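Local coordinates for protein Hep_Hag family (Burkholderia pseudomallei, PDB 3S6L) that probably mediates attachment of the bacterium to host cells, being the YadA-like head region of the trimeric autotransporter adhesin BoaA, at the interface of chains A and B. Residues are numbered along the deposited sequence; one frame, centred on the assembly and turned at random. Chains: chain A/B, Hep_Hag family.

Contacts 1 and 3 are neighbouring stretches of one seam between the stacked turns of two left-handed beta-rolls, their C-alpha centres about 11 Å apart; they share A:Thr80, which turns its methyl towards contact 1 and its hydroxyl towards the waters of contact 3. Contact 2 lies farther along the trimer, where each chain leaves the roll and begins its helix (162-168 in chain A), its C-alpha centre about 28 Å from that of contact 1 and 38 Å from that of contact 3. Apolar packing and ordered water join the head; backbone hydrogen bonds plus methionine and leucine packing join the region leading to the stalk.

Contact 1: the interface of chains A and B. Residues chain A 80, 82, 94-96, 108, 110; chain B 96-97, 110-111.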
# COMPACT_ATOMS: atom_id res chain seq x y z
N THR A 80 2.50 -8.13 6.00
CA THR A 80 2.66 -7.76 4.59
C THR A 80 3.76 -6.70 4.56
O THR A 80 3.71 -5.69 5.30
CB THR A 80 1.35 -7.22 4.02
OG1 THR A 80 0.31 -8.22 4.16
CG2 THR A 80 1.49 -6.85 2.56
N VAL A 82 5.93 -4.53 1.61
CA VAL A 82 6.04 -4.27 0.17
C VAL A 82 6.94 -3.04 -0.06
O VAL A 82 6.62 -1.91 0.40
CB VAL A 82 4.62 -4.09 -0.50
CG1 VAL A 82 4.72 -3.60 -1.94
CG2 VAL A 82 3.81 -5.37 -0.44
N SER A 94 1.49 -4.26 8.46
CA SER A 94 1.56 -3.99 7.03
C SER A 94 2.45 -2.79 6.74
O SER A 94 2.20 -1.68 7.25
CB SER A 94 0.16 -3.71 6.46
OG SER A 94 -0.77 -4.71 6.84
N ALA A 95 3.50 -3.01 5.93
CA ALA A 95 4.47 -1.97 5.59
C ALA A 95 4.53 -1.80 4.08
O ALA A 95 4.71 -2.77 3.34
CB ALA A 95 5.82 -2.31 6.14
N PHE A 96 4.38 -0.56 3.65
CA PHE A 96 4.42 -0.17 2.25
C PHE A 96 5.43 0.96 2.05
O PHE A 96 5.31 2.04 2.65
CB PHE A 96 3.05 0.29 1.76
CG PHE A 96 3.04 0.68 0.29
CD1 PHE A 96 3.17 -0.30 -0.72
CD2 PHE A 96 2.97 2.03 -0.09
CE1 PHE A 96 3.21 0.06 -2.10
CE2 PHE A 96 2.99 2.39 -1.45
CZ PHE A 96 3.11 1.40 -2.46
N THR A 108 0.69 -0.31 10.84
CA THR A 108 0.58 -0.09 9.41
C THR A 108 1.49 1.07 9.10
O THR A 108 1.30 2.18 9.65
CB THR A 108 -0.90 0.23 9.01
OG1 THR A 108 -1.76 -0.81 9.49
CG2 THR A 108 -1.05 0.35 7.50
N LEU A 110 3.03 3.29 6.05
CA LEU A 110 2.76 3.67 4.65
C LEU A 110 3.64 4.83 4.19
O LEU A 110 3.35 6.00 4.48
CB LEU A 110 1.26 4.02 4.52
CG LEU A 110 0.30 2.89 4.93
CD1 LEU A 110 -1.10 3.42 5.04
CD2 LEU A 110 0.32 1.74 3.96
N PHE B 96 -4.86 -2.93 0.89
CA PHE B 96 -3.48 -3.25 1.27
C PHE B 96 -3.50 -3.80 2.70
O PHE B 96 -3.92 -3.10 3.65
CB PHE B 96 -2.56 -2.01 1.20
CG PHE B 96 -1.14 -2.31 1.65
CD1 PHE B 96 -0.29 -3.08 0.84
CD2 PHE B 96 -0.67 -1.86 2.87
CE1 PHE B 96 1.02 -3.42 1.28
CE2 PHE B 96 0.63 -2.19 3.30
CZ PHE B 96 1.47 -2.98 2.50
N GLY B 97 -3.09 -5.06 2.82
CA GLY B 97 -2.96 -5.65 4.11
C GLY B 97 -3.67 -6.97 4.06
O GLY B 97 -4.62 -7.15 3.30
N LEU B 110 -6.36 0.34 3.88
CA LEU B 110 -4.94 0.27 4.18
C LEU B 110 -4.74 -0.20 5.62
O LEU B 110 -4.86 0.59 6.57
CB LEU B 110 -4.31 1.66 3.97
CG LEU B 110 -4.68 2.27 2.59
CD1 LEU B 110 -4.20 3.66 2.45
CD2 LEU B 110 -4.11 1.43 1.46
N GLY B 111 -4.47 -1.49 5.80
CA GLY B 111 -4.35 -2.06 7.13
C GLY B 111 -4.93 -3.46 7.10
O GLY B 111 -5.88 -3.74 6.34
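The ring of B:Phe96 is pushed between the strands of chain A and is met from both sides of its plane. From one side, obliquely over the rim, come the methyl CG2 of A:Thr80, 3.7 Å from ring atom CE1, and CB of A:Ser94, 3.5 Å from CE2. From the other side come CB of A:Phe96, near the tip at 3.7 Å from CZ, and the branch CD2 of A:Leu110, at the rim 3.9 Å from CD2 of B:Phe96. At the edge, in the ring plane, CG2 of A:Val82 meets CE1 at 3.8 Å, and the carbonyl O of A:Ala95 stands near the tip CZ. The ring reaches this depth because its CG is anti to the backbone N (chi1 178°). A:Phe96 has the same torsion and meets B:Phe96 through CB. One turn along, the leucines meet obliquely: CD1 of A:Leu110 touches CB of B:Leu110 at 3.8 Å, so that A:Leu110 serves B:Leu110 with one branch and B:Phe96 with the other. Outside the phenyl ring, OG of A:Ser94 lies 3.6 Å from CA of B:Gly97, and OG1 of A:Thr108 similarly faces CA of B:Gly111. The contact is purely van der Waals across the chains. Repeated in each copy, with each phenylalanine entering a neighbour, it would build the hydrophobic interior that holds the three beta-rolls of the adhesin head together.

Contact 2: the interface of chains A and B. Residues chain A 160-162, 165; chain B 153, 158-160, 164.
A:Met162 and B:Asp158 meet in the neck of the trimeric adhesin, within the DAVNxxQL-like motif that leads from the head to the coiled stalk. The backbone N of A:Met162, the first residue of helix 162-168, gives a hydrogen bond to the carbonyl O of B:Asp158 (2.8 Å), and B:Ala160 N gives one to A:Ala160 O (3.0 Å). The two pair the segments as an antiparallel bridge between A:Asn161 and B:Ala159. CB of A:Asn161 rests near the same B:Asp158 carbonyl. From the helix start the thioether of A:Met162, its chain bent at chi2 (-49°) and chi3 (-65°), folds across B:Gln164 at about a right angle; methyl CE comes to 3.4 Å from the amide NE2, while SD also touches CB of B:Ala160 at 3.8 Å. Its CG packs on CA of B:Gly153. A helical turn on, A:Leu165 lays CD2 against CB of B:Gln164 at 4.0 Å. Behind this surface the amide of B:Gln164 is held from both ends by B:Gly153: NE2 gives to the glycine O, on a lone pair and nearly in the amide plane (2.9 Å), and OE1 takes the glycine N (2.9 Å) at a steep angle of 106° at the carbonyl, which fixes the amide's rotation beneath the methionine.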
# COMPACT_ATOMS: atom_id res chain seq x y z
N ALA A 160 -12.27 18.16 13.38
CA ALA A 160 -12.75 19.52 13.16
C ALA A 160 -11.83 20.18 12.14
O ALA A 160 -10.60 20.12 12.28
CB ALA A 160 -12.75 20.33 14.47
N ASN A 161 -12.41 20.82 11.13
CA ASN A 161 -11.58 21.59 10.21
C ASN A 161 -11.54 23.06 10.62
O ASN A 161 -12.25 23.47 11.56
CB ASN A 161 -11.96 21.35 8.75
CG ASN A 161 -13.19 22.13 8.32
OD1 ASN A 161 -13.66 23.03 9.01
ND2 ASN A 161 -13.69 21.81 7.16
N MET A 162 -10.72 23.86 9.93
CA MET A 162 -10.47 25.25 10.29
C MET A 162 -11.71 26.14 10.17
O MET A 162 -11.91 27.01 11.02
CB MET A 162 -9.33 25.85 9.45
CG MET A 162 -7.90 25.37 9.80
SD MET A 162 -7.48 25.41 11.54
CE MET A 162 -7.53 27.18 11.94
N LEU A 165 -13.46 25.69 13.35
CA LEU A 165 -12.76 26.35 14.44
C LEU A 165 -13.06 27.86 14.44
O LEU A 165 -13.46 28.42 15.45
CB LEU A 165 -11.25 26.10 14.36
CG LEU A 165 -10.48 26.51 15.62
CD1 LEU A 165 -10.49 25.38 16.63
CD2 LEU A 165 -9.06 26.89 15.30
N GLY B 153 -3.56 23.88 10.94
CA GLY B 153 -4.29 24.16 9.71
C GLY B 153 -4.18 25.62 9.26
O GLY B 153 -4.02 26.51 10.10
N ASP B 158 -8.53 22.71 6.07
CA ASP B 158 -7.43 22.02 6.74
C ASP B 158 -7.90 21.56 8.13
O ASP B 158 -8.76 22.21 8.74
CB ASP B 158 -6.21 22.93 6.91
CG ASP B 158 -5.53 23.28 5.59
OD1 ASP B 158 -5.93 22.72 4.54
OD2 ASP B 158 -4.59 24.12 5.62
N ALA B 159 -7.37 20.44 8.62
CA ALA B 159 -7.67 20.03 9.99
C ALA B 159 -7.12 21.03 11.00
O ALA B 159 -6.07 21.66 10.79
CB ALA B 159 -7.11 18.65 10.28
N ALA B 160 -7.84 21.15 12.11
CA ALA B 160 -7.39 21.95 13.26
C ALA B 160 -6.66 21.07 14.27
O ALA B 160 -7.14 19.99 14.64
CB ALA B 160 -8.59 22.65 13.92
N GLN B 164 -4.34 24.80 18.27
CA GLN B 164 -5.25 25.77 17.67
C GLN B 164 -6.55 25.86 18.43
O GLN B 164 -7.09 26.95 18.58
CB GLN B 164 -5.48 25.45 16.20
CG GLN B 164 -4.30 25.88 15.34
CD GLN B 164 -4.43 25.41 13.93
OE1 GLN B 164 -4.54 24.20 13.66
NE2 GLN B 164 -4.40 26.37 12.98

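Contact 3: the interface of chains A and B. Residues chain A 50, 64, 66, 78, 80; chain B 69-70, 83-84, 98.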
# COMPACT_ATOMS: atom_id res chain seq x y z
N ASP A 50 0.61 -20.36 3.34
CA ASP A 50 -0.09 -19.41 2.45
C ASP A 50 0.76 -18.15 2.22
O ASP A 50 0.26 -17.02 2.19
CB ASP A 50 -1.49 -19.06 3.01
CG ASP A 50 -2.46 -20.29 3.08
OD1 ASP A 50 -2.10 -21.36 2.55
OD2 ASP A 50 -3.58 -20.21 3.64
N HIS A 64 0.46 -16.68 6.43
CA HIS A 64 -0.33 -15.67 5.68
C HIS A 64 0.45 -14.36 5.44
O HIS A 64 -0.11 -13.28 5.45
CB HIS A 64 -1.70 -15.44 6.37
CG HIS A 64 -2.41 -16.72 6.67
ND1 HIS A 64 -2.36 -17.33 7.90
CD2 HIS A 64 -3.09 -17.56 5.85
CE1 HIS A 64 -3.03 -18.47 7.84
NE2 HIS A 64 -3.46 -18.65 6.61
N THR A 66 3.21 -11.79 3.27
CA THR A 66 3.47 -11.41 1.90
C THR A 66 4.68 -10.46 1.90
O THR A 66 4.68 -9.41 2.52
CB THR A 66 2.20 -10.76 1.28
OG1 THR A 66 1.12 -11.70 1.38
CG2 THR A 66 2.40 -10.40 -0.15
N GLY A 78 0.30 -13.00 9.49
CA GLY A 78 -0.63 -12.15 8.72
C GLY A 78 -0.01 -10.80 8.40
O GLY A 78 -0.70 -9.78 8.35
N THR A 80 2.50 -8.13 6.00
CA THR A 80 2.66 -7.76 4.59
C THR A 80 3.76 -6.70 4.56
O THR A 80 3.71 -5.69 5.30
CB THR A 80 1.35 -7.22 4.02
OG1 THR A 80 0.31 -8.22 4.16
CG2 THR A 80 1.49 -6.85 2.56
N GLY B 69 -0.67 -11.86 -3.40
CA GLY B 69 -0.87 -12.47 -2.09
C GLY B 69 -1.71 -13.71 -2.31
O GLY B 69 -2.55 -13.77 -3.23
N GLN B 70 -1.48 -14.72 -1.48
CA GLN B 70 -2.24 -15.96 -1.55
C GLN B 70 -3.76 -15.69 -1.36
O GLN B 70 -4.16 -14.95 -0.45
CB GLN B 70 -1.71 -16.94 -0.50
CG GLN B 70 -2.13 -18.41 -0.69
CD GLN B 70 -3.57 -18.72 -0.24
OE1 GLN B 70 -4.04 -18.20 0.77
NE2 GLN B 70 -4.25 -19.62 -0.98
N GLY B 83 -1.83 -8.46 -0.28
CA GLY B 83 -1.83 -9.08 1.04
C GLY B 83 -2.61 -10.39 0.96
O GLY B 83 -3.51 -10.53 0.12
N GLN B 84 -2.29 -11.35 1.82
CA GLN B 84 -3.00 -12.62 1.80
C GLN B 84 -4.49 -12.40 2.10
O GLN B 84 -4.87 -11.69 3.07
CB GLN B 84 -2.39 -13.66 2.77
CG GLN B 84 -2.99 -15.09 2.67
CD GLN B 84 -4.35 -15.24 3.39
OE1 GLN B 84 -4.62 -14.60 4.43
NE2 GLN B 84 -5.22 -16.08 2.82
N GLN B 98 -3.19 -7.89 4.89
CA GLN B 98 -3.76 -9.22 4.97
C GLN B 98 -5.25 -9.10 5.36
O GLN B 98 -5.56 -8.45 6.33
CB GLN B 98 -2.97 -10.10 5.95
CG GLN B 98 -3.37 -11.55 5.90
CD GLN B 98 -4.34 -11.92 7.00
OE1 GLN B 98 -4.19 -11.49 8.15
NE2 GLN B 98 -5.36 -12.69 6.66
O HOH W 1 -0.16 -11.03 3.60
O HOH W 2 -0.81 -7.58 6.66
O HOH W 3 0.46 -14.59 0.74
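A:His64 and B:Gln84 form the carbon-rich middle of the contact: the two side chains run side by side in the same direction, and imidazole CD2 lies 3.6 Å from the amide carbon CD, with ring and amide planes 58° apart. One turn away, CB of A:Asp50 packs on CG of B:Gln70 at 3.8 Å, and on the other flank CA of A:Gly78 lies against CG of B:Gln98. The three glutamines share one shape, CG anti to the backbone N (chi1 -173° in B:Gln84) and then a bend at chi2, which sets their amides head to tail in a row. NE2 of B:Gln98 gives a hydrogen bond to OE1 of B:Gln84 (3.0 Å), and NE2 of B:Gln84 one to OE1 of B:Gln70 (3.2 Å); both donors approach nearly in line with the C=O, but each acceptor is tilted from the donor's amide plane, more so for B:Gln98. On the backbone side waters join the chains. Water 1 binds A:His64 O, A:Thr66 OG1 (2.6 Å), A:Thr80 OG1 and B:Gln84 N (2.8 Å). Water 3 links A:Asp50 O, A:Thr66 OG1 and B:Gln70 N, and water 2 links A:Gly78 O, A:Thr80 OG1 and B:Gln98 N (3.0 Å). Each threonine hydroxyl thus holds two waters. Asp50 and His64 also help form one zinc site and Gln98 another; the metal may come from crystallisation. The water row and repeating glutamines probably help keep successive turns of neighbouring rolls aligned in the trimeric head.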